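Local coordinates for caspase Nc (Drosophila melanogaster, PDB 2FP3), which acts as an initiator caspase, a cysteine endopeptidase in the cascade that activates the caspases responsible for carrying out apoptosis, at residues S253-K258 and D274-T279; K87-L92 and V133-G138; V36-K41 and F93-F98; T116-S121 and E128-V133. The protein carries 2 engineered substitutions. All blocks are in the same frame, centred on the assembly; numbering follows the deposited sequence.

Contact 1: residues S253-K258 and D274-T279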
loop_
_atom_site.group_PDB
_atom_site.type_symbol
_atom_site.label_atom_id
_atom_site.label_comp_id
_atom_site.label_asym_id
_atom_site.label_seq_id
_atom_site.Cartn_x
_atom_site.Cartn_y
_atom_site.Cartn_z
ATOM N N SER A 253 11.103 -0.043 5.414
ATOM C CA SER A 253 11.529 1.180 4.741
ATOM C C SER A 253 12.286 0.827 3.467
ATOM O O SER A 253 12.167 1.515 2.455
ATOM C CB SER A 253 12.429 2.011 5.666
ATOM O OG SER A 253 11.733 2.423 6.834
ATOM N N TRP A 254 13.061 -0.253 3.525
ATOM C CA TRP A 254 13.831 -0.711 2.375
ATOM C C TRP A 254 12.862 -1.305 1.353
ATOM O O TRP A 254 13.027 -1.140 0.144
ATOM C CB TRP A 254 14.854 -1.758 2.815
ATOM C CG TRP A 254 15.931 -1.979 1.812
ATOM C CD1 TRP A 254 16.242 -3.150 1.190
ATOM C CD2 TRP A 254 16.842 -0.996 1.301
ATOM N NE1 TRP A 254 17.291 -2.962 0.320
ATOM C CE2 TRP A 254 17.680 -1.649 0.370
ATOM C CE3 TRP A 254 17.032 0.372 1.539
ATOM C CZ2 TRP A 254 18.693 -0.979 -0.327
ATOM C CZ3 TRP A 254 18.040 1.038 0.846
ATOM C CH2 TRP A 254 18.858 0.360 -0.075
ATOM N N TYR A 255 11.849 -2.003 1.860
ATOM C CA TYR A 255 10.812 -2.592 1.024
ATOM C C TYR A 255 10.115 -1.453 0.278
ATOM O O TYR A 255 9.976 -1.480 -0.948
ATOM C CB TYR A 255 9.790 -3.318 1.899
ATOM C CG TYR A 255 8.575 -3.784 1.139
ATOM C CD1 TYR A 255 8.579 -4.999 0.459
ATOM C CD2 TYR A 255 7.416 -3.009 1.096
ATOM C CE1 TYR A 255 7.461 -5.439 -0.239
ATOM C CE2 TYR A 255 6.289 -3.440 0.396
ATOM C CZ TYR A 255 6.318 -4.659 -0.264
ATOM O OH TYR A 255 5.196 -5.125 -0.916
ATOM N N ILE A 256 9.678 -0.450 1.036
ATOM C CA ILE A 256 9.001 0.713 0.472
ATOM C C ILE A 256 9.843 1.449 -0.560
ATOM O O ILE A 256 9.351 1.798 -1.637
ATOM C CB ILE A 256 8.607 1.713 1.568
ATOM C CG1 ILE A 256 7.427 1.168 2.358
ATOM C CG2 ILE A 256 8.231 3.048 0.951
ATOM C CD1 ILE A 256 7.062 2.025 3.534
ATOM N N GLN A 257 11.107 1.695 -0.235
ATOM C CA GLN A 257 11.973 2.403 -1.167
ATOM C C GLN A 257 12.144 1.630 -2.463
ATOM O O GLN A 257 12.002 2.190 -3.555
ATOM C CB GLN A 257 13.339 2.673 -0.529
ATOM C CG GLN A 257 13.267 3.606 0.675
ATOM C CD GLN A 257 12.605 4.935 0.348
ATOM O OE1 GLN A 257 11.704 5.386 1.061
ATOM N NE2 GLN A 257 13.050 5.571 -0.732
ATOM N N LYS A 258 12.433 0.338 -2.342
ATOM C CA LYS A 258 12.630 -0.511 -3.504
ATOM C C LYS A 258 11.340 -0.559 -4.316
ATOM O O LYS A 258 11.360 -0.597 -5.553
ATOM C CB LYS A 258 13.027 -1.920 -3.060
ATOM C CG LYS A 258 13.769 -2.691 -4.131
ATOM C CD LYS A 258 15.062 -1.978 -4.522
ATOM C CE LYS A 258 15.714 -2.636 -5.732
ATOM N NZ LYS A 258 16.989 -1.984 -6.140
ATOM N N ASP A 274 3.627 -8.240 -10.974
ATOM C CA ASP A 274 4.982 -8.429 -11.490
ATOM C C ASP A 274 5.907 -7.502 -10.708
ATOM O O ASP A 274 7.011 -7.876 -10.308
ATOM C CB ASP A 274 5.045 -8.079 -12.978
ATOM C CG ASP A 274 4.855 -9.284 -13.871
ATOM O OD1 ASP A 274 4.253 -10.280 -13.425
ATOM O OD2 ASP A 274 5.303 -9.230 -15.031
ATOM N N ILE A 275 5.433 -6.284 -10.486
ATOM C CA ILE A 275 6.196 -5.294 -9.753
ATOM C C ILE A 275 6.471 -5.755 -8.322
ATOM O O ILE A 275 7.571 -5.561 -7.816
ATOM C CB ILE A 275 5.450 -3.941 -9.769
ATOM C CG1 ILE A 275 5.624 -3.299 -11.155
ATOM C CG2 ILE A 275 5.969 -3.030 -8.662
ATOM C CD1 ILE A 275 4.788 -2.045 -11.386
ATOM N N LEU A 276 5.476 -6.371 -7.680
ATOM C CA LEU A 276 5.634 -6.865 -6.309
ATOM C C LEU A 276 6.658 -7.992 -6.272
ATOM O O LEU A 276 7.437 -8.078 -5.336
ATOM C CB LEU A 276 4.295 -7.357 -5.732
ATOM C CG LEU A 276 3.238 -6.291 -5.424
ATOM C CD1 LEU A 276 1.961 -6.938 -4.943
ATOM C CD2 LEU A 276 3.760 -5.331 -4.374
ATOM N N LYS A 277 6.654 -8.866 -7.274
ATOM C CA LYS A 277 7.641 -9.941 -7.306
ATOM C C LYS A 277 9.018 -9.306 -7.501
ATOM O O LYS A 277 9.981 -9.717 -6.859
ATOM C CB LYS A 277 7.374 -10.924 -8.441
ATOM C CG LYS A 277 6.168 -11.833 -8.239
ATOM C CD LYS A 277 5.948 -12.645 -9.509
ATOM C CE LYS A 277 4.539 -13.173 -9.631
ATOM N NZ LYS A 277 3.523 -12.120 -9.722
ATOM N N LYS A 278 9.100 -8.299 -8.371
ATOM C CA LYS A 278 10.361 -7.595 -8.619
ATOM C C LYS A 278 10.809 -6.923 -7.331
ATOM O O LYS A 278 11.981 -6.948 -6.982
ATOM C CB LYS A 278 10.196 -6.518 -9.696
ATOM C CG LYS A 278 11.184 -6.612 -10.857
ATOM C CD LYS A 278 12.632 -6.469 -10.411
ATOM C CE LYS A 278 13.582 -6.726 -11.577
ATOM N NZ LYS A 278 14.999 -6.860 -11.144
ATOM N N THR A 279 9.868 -6.314 -6.624
ATOM C CA THR A 279 10.195 -5.659 -5.372
ATOM C C THR A 279 10.751 -6.689 -4.389
ATOM O O THR A 279 11.813 -6.483 -3.795
ATOM C CB THR A 279 8.949 -4.984 -4.771
ATOM O OG1 THR A 279 8.427 -4.048 -5.713
ATOM C CG2 THR A 279 9.289 -4.252 -3.485
#

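Contact 2: residues K87-L92 and V133-G138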
loop_
_atom_site.group_PDB
_atom_site.type_symbol
_atom_site.label_atom_id
_atom_site.label_comp_id
_atom_site.label_asym_id
_atom_site.label_seq_id
_atom_site.Cartn_x
_atom_site.Cartn_y
_atom_site.Cartn_z
ATOM N N LYS A 87 7.533 10.720 1.822
ATOM C CA LYS A 87 7.901 11.526 0.661
ATOM C C LYS A 87 7.924 10.674 -0.600
ATOM O O LYS A 87 7.371 11.057 -1.633
ATOM C CB LYS A 87 9.279 12.164 0.862
ATOM C CG LYS A 87 9.434 12.969 2.150
ATOM C CD LYS A 87 10.877 13.450 2.331
ATOM C CE LYS A 87 11.125 14.045 3.717
ATOM N NZ LYS A 87 10.350 15.291 3.965
ATOM N N SER A 88 8.574 9.520 -0.520
ATOM C CA SER A 88 8.659 8.618 -1.660
ATOM C C SER A 88 7.265 8.188 -2.129
ATOM O O SER A 88 6.943 8.272 -3.316
ATOM C CB SER A 88 9.477 7.379 -1.289
ATOM O OG SER A 88 10.818 7.713 -0.966
ATOM N N LEU A 89 6.433 7.729 -1.198
ATOM C CA LEU A 89 5.098 7.290 -1.567
ATOM C C LEU A 89 4.286 8.429 -2.167
ATOM O O LEU A 89 3.668 8.264 -3.225
ATOM C CB LEU A 89 4.374 6.699 -0.355
ATOM C CG LEU A 89 4.908 5.334 0.099
ATOM C CD1 LEU A 89 4.375 4.995 1.477
ATOM C CD2 LEU A 89 4.526 4.270 -0.917
ATOM N N ILE A 90 4.286 9.586 -1.507
ATOM C CA ILE A 90 3.532 10.718 -2.024
ATOM C C ILE A 90 4.014 11.069 -3.423
ATOM O O ILE A 90 3.219 11.161 -4.357
ATOM C CB ILE A 90 3.645 11.947 -1.089
ATOM C CG1 ILE A 90 2.828 11.689 0.179
ATOM C CG2 ILE A 90 3.101 13.205 -1.781
ATOM C CD1 ILE A 90 3.142 12.636 1.332
ATOM N N HIS A 91 5.316 11.250 -3.578
ATOM C CA HIS A 91 5.855 11.572 -4.890
ATOM C C HIS A 91 5.384 10.567 -5.950
ATOM O O HIS A 91 4.837 10.948 -6.986
ATOM C CB HIS A 91 7.384 11.580 -4.853
ATOM C CG HIS A 91 8.007 11.572 -6.212
ATOM N ND1 HIS A 91 7.895 12.632 -7.086
ATOM C CD2 HIS A 91 8.683 10.607 -6.875
ATOM C CE1 HIS A 91 8.472 12.318 -8.232
ATOM N NE2 HIS A 91 8.958 11.094 -8.130
ATOM N N LEU A 92 5.606 9.284 -5.685
ATOM C CA LEU A 92 5.218 8.227 -6.612
ATOM C C LEU A 92 3.744 8.244 -7.000
ATOM O O LEU A 92 3.402 8.086 -8.186
ATOM C CB LEU A 92 5.538 6.854 -6.019
ATOM C CG LEU A 92 4.933 5.660 -6.765
ATOM C CD1 LEU A 92 5.549 5.567 -8.143
ATOM C CD2 LEU A 92 5.184 4.374 -5.976
ATOM N N VAL A 133 -1.504 2.393 2.536
ATOM C CA VAL A 133 -0.194 2.006 3.026
ATOM C C VAL A 133 -0.122 2.420 4.484
ATOM O O VAL A 133 -0.137 3.609 4.805
ATOM C CB VAL A 133 0.961 2.674 2.253
ATOM C CG1 VAL A 133 2.289 2.181 2.802
ATOM C CG2 VAL A 133 0.870 2.339 0.770
ATOM N N LEU A 134 -0.084 1.423 5.362
ATOM C CA LEU A 134 -0.006 1.666 6.793
ATOM C C LEU A 134 1.393 1.302 7.247
ATOM O O LEU A 134 1.821 0.155 7.116
ATOM C CB LEU A 134 -1.036 0.820 7.545
ATOM C CG LEU A 134 -0.976 0.854 9.078
ATOM C CD1 LEU A 134 -1.188 2.282 9.575
ATOM C CD2 LEU A 134 -2.034 -0.069 9.655
ATOM N N MET A 135 2.111 2.286 7.769
ATOM C CA MET A 135 3.467 2.056 8.241
ATOM C C MET A 135 3.551 2.274 9.740
ATOM O O MET A 135 3.431 3.398 10.220
ATOM C CB MET A 135 4.432 2.983 7.505
ATOM C CG MET A 135 4.464 2.697 6.026
ATOM S SD MET A 135 5.252 3.967 5.065
ATOM C CE MET A 135 4.007 5.284 5.179
ATOM N N THR A 136 3.744 1.180 10.469
ATOM C CA THR A 136 3.846 1.215 11.924
ATOM C C THR A 136 4.581 -0.038 12.408
ATOM O O THR A 136 5.233 -0.723 11.626
ATOM C CB THR A 136 2.449 1.246 12.557
ATOM O OG1 THR A 136 2.563 1.291 13.986
ATOM C CG2 THR A 136 1.677 0.007 12.157
ATOM N N HIS A 137 4.481 -0.326 13.702
ATOM C CA HIS A 137 5.114 -1.507 14.275
ATOM C C HIS A 137 4.074 -2.623 14.359
ATOM O O HIS A 137 2.895 -2.365 14.615
ATOM C CB HIS A 137 5.654 -1.201 15.674
ATOM C CG HIS A 137 6.799 -0.235 15.686
ATOM N ND1 HIS A 137 7.914 -0.391 14.891
ATOM C CD2 HIS A 137 7.021 0.875 16.429
ATOM C CE1 HIS A 137 8.774 0.579 15.146
ATOM N NE2 HIS A 137 8.257 1.361 16.075
ATOM N N GLY A 138 4.513 -3.859 14.143
ATOM C CA GLY A 138 3.601 -4.991 14.198
ATOM C C GLY A 138 4.023 -6.056 15.192
ATOM O O GLY A 138 5.212 -6.328 15.366
#

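Contact 3: residues V36-K41 and F93-F98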
loop_
_atom_site.group_PDB
_atom_site.type_symbol
_atom_site.label_atom_id
_atom_site.label_comp_id
_atom_site.label_asym_id
_atom_site.label_seq_id
_atom_site.Cartn_x
_atom_site.Cartn_y
_atom_site.Cartn_z
ATOM N N VAL A 36 9.388 9.132 -12.922
ATOM C CA VAL A 36 8.463 8.022 -13.114
ATOM C C VAL A 36 8.100 7.957 -14.589
ATOM O O VAL A 36 7.366 8.815 -15.081
ATOM C CB VAL A 36 7.166 8.224 -12.302
ATOM C CG1 VAL A 36 6.160 7.142 -12.652
ATOM C CG2 VAL A 36 7.470 8.199 -10.817
ATOM N N LYS A 37 8.611 6.954 -15.300
ATOM C CA LYS A 37 8.307 6.838 -16.722
ATOM C C LYS A 37 6.796 6.783 -16.881
ATOM O O LYS A 37 6.103 6.274 -16.011
ATOM C CD LYS A 37 9.617 4.344 -19.431
ATOM C CE LYS A 37 11.124 4.394 -19.208
ATOM N NZ LYS A 37 11.512 4.331 -17.771
ATOM N N LYS A 38 6.289 7.312 -17.989
ATOM C CA LYS A 38 4.858 7.342 -18.249
ATOM C C LYS A 38 4.454 6.357 -19.332
ATOM O O LYS A 38 5.246 6.020 -20.201
ATOM C CB LYS A 38 4.419 8.741 -18.698
ATOM C CG LYS A 38 4.816 9.894 -17.778
ATOM C CD LYS A 38 4.283 11.212 -18.347
ATOM C CE LYS A 38 4.996 12.444 -17.779
ATOM N NZ LYS A 38 4.814 12.618 -16.311
ATOM N N SER A 39 3.210 5.901 -19.279
ATOM C CA SER A 39 2.704 4.990 -20.285
ATOM C C SER A 39 2.433 5.783 -21.562
ATOM O O SER A 39 2.291 7.007 -21.531
ATOM C CB SER A 39 1.401 4.346 -19.809
ATOM O OG SER A 39 1.618 3.587 -18.640
ATOM N N LYS A 40 2.361 5.080 -22.685
ATOM C CA LYS A 40 2.083 5.716 -23.963
ATOM C C LYS A 40 0.822 5.078 -24.529
ATOM O O LYS A 40 0.467 5.274 -25.689
ATOM C CB LYS A 40 3.259 5.515 -24.925
ATOM C CG LYS A 40 4.501 6.322 -24.580
ATOM C CD LYS A 40 5.627 6.036 -25.566
ATOM C CE LYS A 40 6.728 7.088 -25.491
ATOM N NZ LYS A 40 7.333 7.194 -24.136
ATOM N N LYS A 41 0.135 4.324 -23.683
ATOM C CA LYS A 41 -1.079 3.629 -24.087
ATOM C C LYS A 41 -1.731 3.063 -22.830
ATOM O O LYS A 41 -1.185 3.165 -21.738
ATOM C CB LYS A 41 -0.708 2.466 -25.014
ATOM C CG LYS A 41 0.238 1.473 -24.326
ATOM C CD LYS A 41 0.830 0.421 -25.258
ATOM C CE LYS A 41 -0.104 -0.757 -25.488
ATOM N NZ LYS A 41 0.495 -1.722 -26.465
ATOM N N PHE A 93 2.864 8.421 -6.016
ATOM C CA PHE A 93 1.448 8.417 -6.328
ATOM C C PHE A 93 0.936 9.699 -6.960
ATOM O O PHE A 93 -0.120 9.696 -7.602
ATOM C CB PHE A 93 0.626 7.984 -5.105
ATOM C CG PHE A 93 0.728 6.505 -4.833
ATOM C CD1 PHE A 93 1.703 6.004 -3.978
ATOM C CD2 PHE A 93 -0.059 5.603 -5.546
ATOM C CE1 PHE A 93 1.906 4.632 -3.846
ATOM C CE2 PHE A 93 0.137 4.224 -5.422
ATOM C CZ PHE A 93 1.127 3.740 -4.569
ATOM N N GLN A 94 1.681 10.792 -6.804
ATOM C CA GLN A 94 1.286 12.037 -7.462
ATOM C C GLN A 94 1.513 11.833 -8.956
ATOM O O GLN A 94 0.727 12.286 -9.778
ATOM C CB GLN A 94 2.125 13.214 -6.988
ATOM C CG GLN A 94 1.705 13.761 -5.643
ATOM C CD GLN A 94 2.374 15.078 -5.327
ATOM O OE1 GLN A 94 3.597 15.216 -5.450
ATOM N NE2 GLN A 94 1.578 16.059 -4.909
ATOM N N GLU A 95 2.589 11.129 -9.295
ATOM C CA GLU A 95 2.916 10.851 -10.680
ATOM C C GLU A 95 1.967 9.796 -11.245
ATOM O O GLU A 95 1.827 9.665 -12.466
ATOM C CB GLU A 95 4.367 10.383 -10.786
ATOM C CG GLU A 95 5.349 11.355 -10.155
ATOM C CD GLU A 95 5.424 12.687 -10.890
ATOM O OE1 GLU A 95 5.774 13.700 -10.248
ATOM O OE2 GLU A 95 5.147 12.722 -12.106
ATOM N N LEU A 96 1.323 9.026 -10.370
ATOM C CA LEU A 96 0.363 8.038 -10.855
ATOM C C LEU A 96 -1.000 8.725 -10.904
ATOM O O LEU A 96 -2.011 8.121 -11.240
ATOM C CB LEU A 96 0.307 6.811 -9.936
ATOM C CG LEU A 96 1.590 5.988 -9.805
ATOM C CD1 LEU A 96 1.305 4.724 -9.014
ATOM C CD2 LEU A 96 2.124 5.634 -11.172
ATOM N N ASN A 97 -1.004 10.006 -10.557
ATOM C CA ASN A 97 -2.208 10.812 -10.564
ATOM C C ASN A 97 -3.283 10.359 -9.579
ATOM O O ASN A 97 -4.466 10.404 -9.899
ATOM C CB ASN A 97 -2.793 10.850 -11.969
ATOM C CG ASN A 97 -1.786 11.310 -12.999
ATOM O OD1 ASN A 97 -1.220 10.499 -13.741
ATOM N ND2 ASN A 97 -1.546 12.617 -13.044
ATOM N N PHE A 98 -2.870 9.918 -8.394
ATOM C CA PHE A 98 -3.805 9.483 -7.361
ATOM C C PHE A 98 -4.176 10.660 -6.479
ATOM O O PHE A 98 -3.430 11.633 -6.380
ATOM C CB PHE A 98 -3.177 8.427 -6.434
ATOM C CG PHE A 98 -3.381 7.011 -6.879
ATOM C CD1 PHE A 98 -3.731 6.037 -5.957
ATOM C CD2 PHE A 98 -3.210 6.648 -8.210
ATOM C CE1 PHE A 98 -3.909 4.709 -6.344
ATOM C CE2 PHE A 98 -3.384 5.315 -8.616
ATOM C CZ PHE A 98 -3.737 4.342 -7.675
#

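Contact 4: residues T116-S121 and E128-V133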
loop_
_atom_site.group_PDB
_atom_site.type_symbol
_atom_site.label_atom_id
_atom_site.label_comp_id
_atom_site.label_asym_id
_atom_site.label_seq_id
_atom_site.Cartn_x
_atom_site.Cartn_y
_atom_site.Cartn_z
ATOM N N THR A 116 -12.832 4.848 7.513
ATOM C CA THR A 116 -14.240 4.867 7.145
ATOM C C THR A 116 -14.601 6.112 6.349
ATOM O O THR A 116 -15.354 6.043 5.378
ATOM C CB THR A 116 -15.129 4.818 8.391
ATOM O OG1 THR A 116 -14.765 3.683 9.190
ATOM C CG2 THR A 116 -16.588 4.717 7.991
ATOM N N MET A 117 -14.063 7.246 6.774
ATOM C CA MET A 117 -14.319 8.521 6.125
ATOM C C MET A 117 -13.790 8.476 4.685
ATOM O O MET A 117 -14.397 9.001 3.743
ATOM C CB MET A 117 -13.604 9.621 6.909
ATOM C CG MET A 117 -14.338 10.942 6.999
ATOM S SD MET A 117 -13.357 12.159 7.924
ATOM C CE MET A 117 -13.458 11.498 9.598
ATOM N N VAL A 118 -12.642 7.839 4.523
ATOM C CA VAL A 118 -12.028 7.739 3.222
ATOM C C VAL A 118 -12.771 6.767 2.316
ATOM O O VAL A 118 -13.137 7.127 1.195
ATOM C CB VAL A 118 -10.546 7.345 3.362
ATOM C CG1 VAL A 118 -9.971 6.951 2.013
ATOM C CG2 VAL A 118 -9.769 8.529 3.947
ATOM N N THR A 119 -13.028 5.555 2.801
ATOM C CA THR A 119 -13.715 4.567 1.980
ATOM C C THR A 119 -15.153 4.948 1.682
ATOM O O THR A 119 -15.730 4.468 0.713
ATOM C CB THR A 119 -13.652 3.154 2.601
ATOM O OG1 THR A 119 -13.957 3.217 4.000
ATOM C CG2 THR A 119 -12.259 2.573 2.428
ATOM N N SER A 120 -15.723 5.824 2.504
ATOM C CA SER A 120 -17.087 6.300 2.293
ATOM C C SER A 120 -17.117 7.630 1.532
ATOM O O SER A 120 -18.191 8.175 1.247
ATOM C CB SER A 120 -17.793 6.479 3.631
ATOM O OG SER A 120 -18.382 5.260 4.037
ATOM N N SER A 121 -15.932 8.139 1.201
ATOM C CA SER A 121 -15.797 9.410 0.505
ATOM C C SER A 121 -16.305 9.413 -0.932
ATOM O O SER A 121 -16.283 8.396 -1.634
ATOM C CB SER A 121 -14.329 9.853 0.486
ATOM O OG SER A 121 -13.624 9.279 -0.614
ATOM N N GLU A 128 -10.934 4.625 -9.514
ATOM C CA GLU A 128 -10.736 3.372 -10.215
ATOM C C GLU A 128 -9.912 2.387 -9.408
ATOM O O GLU A 128 -9.959 1.191 -9.678
ATOM C CB GLU A 128 -10.023 3.615 -11.557
ATOM C CG GLU A 128 -10.855 4.353 -12.606
ATOM C CD GLU A 128 -10.053 4.719 -13.838
ATOM O OE1 GLU A 128 -9.132 5.551 -13.735
ATOM O OE2 GLU A 128 -10.345 4.170 -14.915
ATOM N N CYS A 129 -9.173 2.877 -8.415
ATOM C CA CYS A 129 -8.289 2.011 -7.636
ATOM C C CYS A 129 -8.011 2.521 -6.215
ATOM O O CYS A 129 -7.877 3.728 -5.989
ATOM C CB CYS A 129 -6.964 1.864 -8.406
ATOM S SG CYS A 129 -5.651 0.938 -7.583
ATOM N N PHE A 130 -7.917 1.602 -5.259
ATOM C CA PHE A 130 -7.644 1.999 -3.883
ATOM C C PHE A 130 -6.380 1.355 -3.322
ATOM O O PHE A 130 -6.223 0.136 -3.354
ATOM C CB PHE A 130 -8.813 1.637 -2.971
ATOM C CG PHE A 130 -8.598 2.033 -1.541
ATOM C CD1 PHE A 130 -8.898 3.324 -1.113
ATOM C CD2 PHE A 130 -8.025 1.141 -0.638
ATOM C CE1 PHE A 130 -8.627 3.724 0.195
ATOM C CE2 PHE A 130 -7.747 1.531 0.679
ATOM C CZ PHE A 130 -8.045 2.823 1.094
ATOM N N VAL A 131 -5.481 2.179 -2.803
ATOM C CA VAL A 131 -4.249 1.682 -2.205
ATOM C C VAL A 131 -4.080 2.303 -0.832
ATOM O O VAL A 131 -4.147 3.523 -0.676
ATOM C CB VAL A 131 -3.000 2.041 -3.043
ATOM C CG1 VAL A 131 -1.742 1.596 -2.310
ATOM C CG2 VAL A 131 -3.067 1.362 -4.406
ATOM N N MET A 132 -3.896 1.464 0.179
ATOM C CA MET A 132 -3.668 1.982 1.520
ATOM C C MET A 132 -2.290 1.500 1.947
ATOM O O MET A 132 -1.930 0.344 1.707
ATOM C CB MET A 132 -4.714 1.469 2.523
ATOM C CG MET A 132 -4.411 1.889 3.980
ATOM S SD MET A 132 -5.426 1.104 5.287
ATOM C CE MET A 132 -4.794 -0.562 5.274
ATOM N N VAL A 133 -1.504 2.393 2.536
ATOM C CA VAL A 133 -0.194 2.006 3.026
ATOM C C VAL A 133 -0.122 2.420 4.484
ATOM O O VAL A 133 -0.137 3.609 4.805
ATOM C CB VAL A 133 0.961 2.674 2.253
ATOM C CG1 VAL A 133 2.289 2.181 2.802
ATOM C CG2 VAL A 133 0.870 2.339 0.770
#

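Contact 1: residues S253-K258 and D274-T279
Tyr255 and Thr279 join two helices, 251-266 and 272-284, that cover the same face of the central sheet in the caspase fold. The short segments 253-258 and 274-279 run at 131° to each other, their axes 10.5 Å apart at closest approach. Van der Waals contacts carry the join. Tyr255 has CG anti to its backbone N (chi1 171°), and its ring reaches across to the second helix. There CG2 of Thr279 lies 3.9 Å from CE1 of Tyr255, and the two side chains cross at about a right angle. The same methyl touches the backbone, with Thr279 CG2 3.8 Å from Tyr255 O. Further out, the phenol OH of Tyr255 meets the CD2 methyl of Leu276 at 3.7 Å. Both Tyr255 and Leu276 also rest on Cys236 of strand 233-237. Lys258 adds a looser contact at the margin. Its CG comes within 4.3 Å of Thr279 O, and its charged end leads away. No hydrogen bond joins the two segments. The polar side of Thr279 is turned back into its own helix instead. Ile275 O accepts from both Thr279 N and Thr279 OG1; the hydroxyl bond, OG1 to O, is 2.7 Å, with the donor 41° out of the carbonyl plane.

Contact 2: residues K87-L92 and V133-G138
Leu89, Val133 and Met135 meet with no flat group between them, so no ring face or edge takes part. The ring of His137 lies beyond the contact and meets Tyr72 with planes at about 40°. The contact itself turns on one methyl. CD1 of Leu89 reaches tip to tip toward two side chains of the strand. On one of them it meets CG1 of Val133 at 3.7 Å. On the other, the bend at the last torsion of Met135 (chi3 -71°) swings its CE methyl to 3.7 Å from Leu89 CD1. Met135 SD is 3.8 Å from the same carbon. Val133 and Met135 are two residues apart on the strand, so both face the helix. Leu134 and Thr136 turn to the other side, and Thr136 OG1 forms hydrogen bonds with Tyr72 OH and Glu148 O. Beyond Met135 the chain leaves regular strand geometry and reaches His137, by similarity the catalytic histidine. In the alpha/beta fold, helix 82-95 packs here on strand 130-139. Leu89 also touches Met66 of strand 62-68 and Cys260 of helix 251-266, and Met135 touches Asn68 of strand 62-68.

Contact 3: residues V36-K41 and F93-F98
The irregular chain of 36-41 passes the C-terminal end of helix 82-95, where the CA atoms of Val36 and Glu95 come within 6.7 Å. The side chains of these two residues cross obliquely. Val36 presents CB and both methyls to the aliphatic part of Glu95. CG2 of Val36 is 3.8 Å from CB of Glu95 and 3.9 Å from its CG. Glu95 bends at its second torsion (chi2 -66°), which carries the carboxylate out of the packed part of the contact. Its OE2 lies 4.2 Å from NZ of Lys38. That is too long for a salt bridge, but the opposite charges probably attract weakly. Lys38 also touches a crystal neighbour, so its position may owe something to the lattice.

The helix ends in a Schellman motif. Asn97 takes positive phi (64°), and Phe98 N bonds back to Phe93 O at 2.9 Å, while Asn97 N bonds to Gln94 O at 3.0 Å. This turn closes the helix of the beta-alpha-beta crossover that links strand 62-68 to the parallel strand 98-103. It also brings two rings together. CD2 of Phe93 sits 3.7 Å above one face of the Phe98 ring, offset toward the rim, and Leu96 O lies in plane at the edge of that ring.

The N-terminal segment is held elsewhere too. Val36 packs on Ala264 of helix 251-266, and Lys37 shares a backbone hydrogen bond with the same residue. Further along, Ser39 OG bonds to His268 O, and Ser39 pairs through its backbone with Pro311.

Contact 4: residues T116-S121 and E128-V133
Phe130 and Val118 meet because each sends its contact group anti to the backbone N: CG of Phe130 at chi1 -179° and CG1 of Val118 at 168°. The contact lies in a beta-alpha-beta crossover of the caspase sheet. The chain leaves strand 98-103, passes through helices 108-119 and 122-126, and returns as strand 130-139, with strand 62-68 between the two in the sheet. The contact is small, buried and apolar. CG1 of Val118 comes to the edge of the Phe130 ring, near its plane, 3.9 Å from CE1. The two side chains cross at about a right angle. Thr119 adds its methyl, CG2, 4.4 Å from the same Phe130 CE1, in an oblique approach. Its hydroxyl is occupied within the helix, bonded to Leu115 O. Phe130 also meets the ring of Phe164 and packs on Leu65 of the neighbouring strand. Where helix 108-119 gives way to the next, Ser121 takes the N-cap position, and its OG pairs with Val124 N. The same hydroxyl reaches back as a donor to Val118 O at 2.9 Å. It lies in the carbonyl plane, at a C=O...OG angle of 148°, and Ser121 N bonds to that oxygen as well.

Along the chain, contact 3 opens first at 36-41. Its segments alternate with those of contact 2, and both use helix 82-95. Contact 4 falls within the span of contact 2, shares Val133 with it and uses the same strand, 130-139. Contacts 2 and 4, centres about 15 Å apart, fasten helices to opposite faces of this strand, which leads to the probable catalytic histidine. Contact 1 comes last and joins two helices on the face of contact 2. Contacts 1 and 2 are about 12 Å apart and touch where Ile256 packs on Leu89. Contact 3 fixes the N-terminal chain to the end of helix 82-95. Its Phe98 packs on Cys129 and Val131 of contact 4.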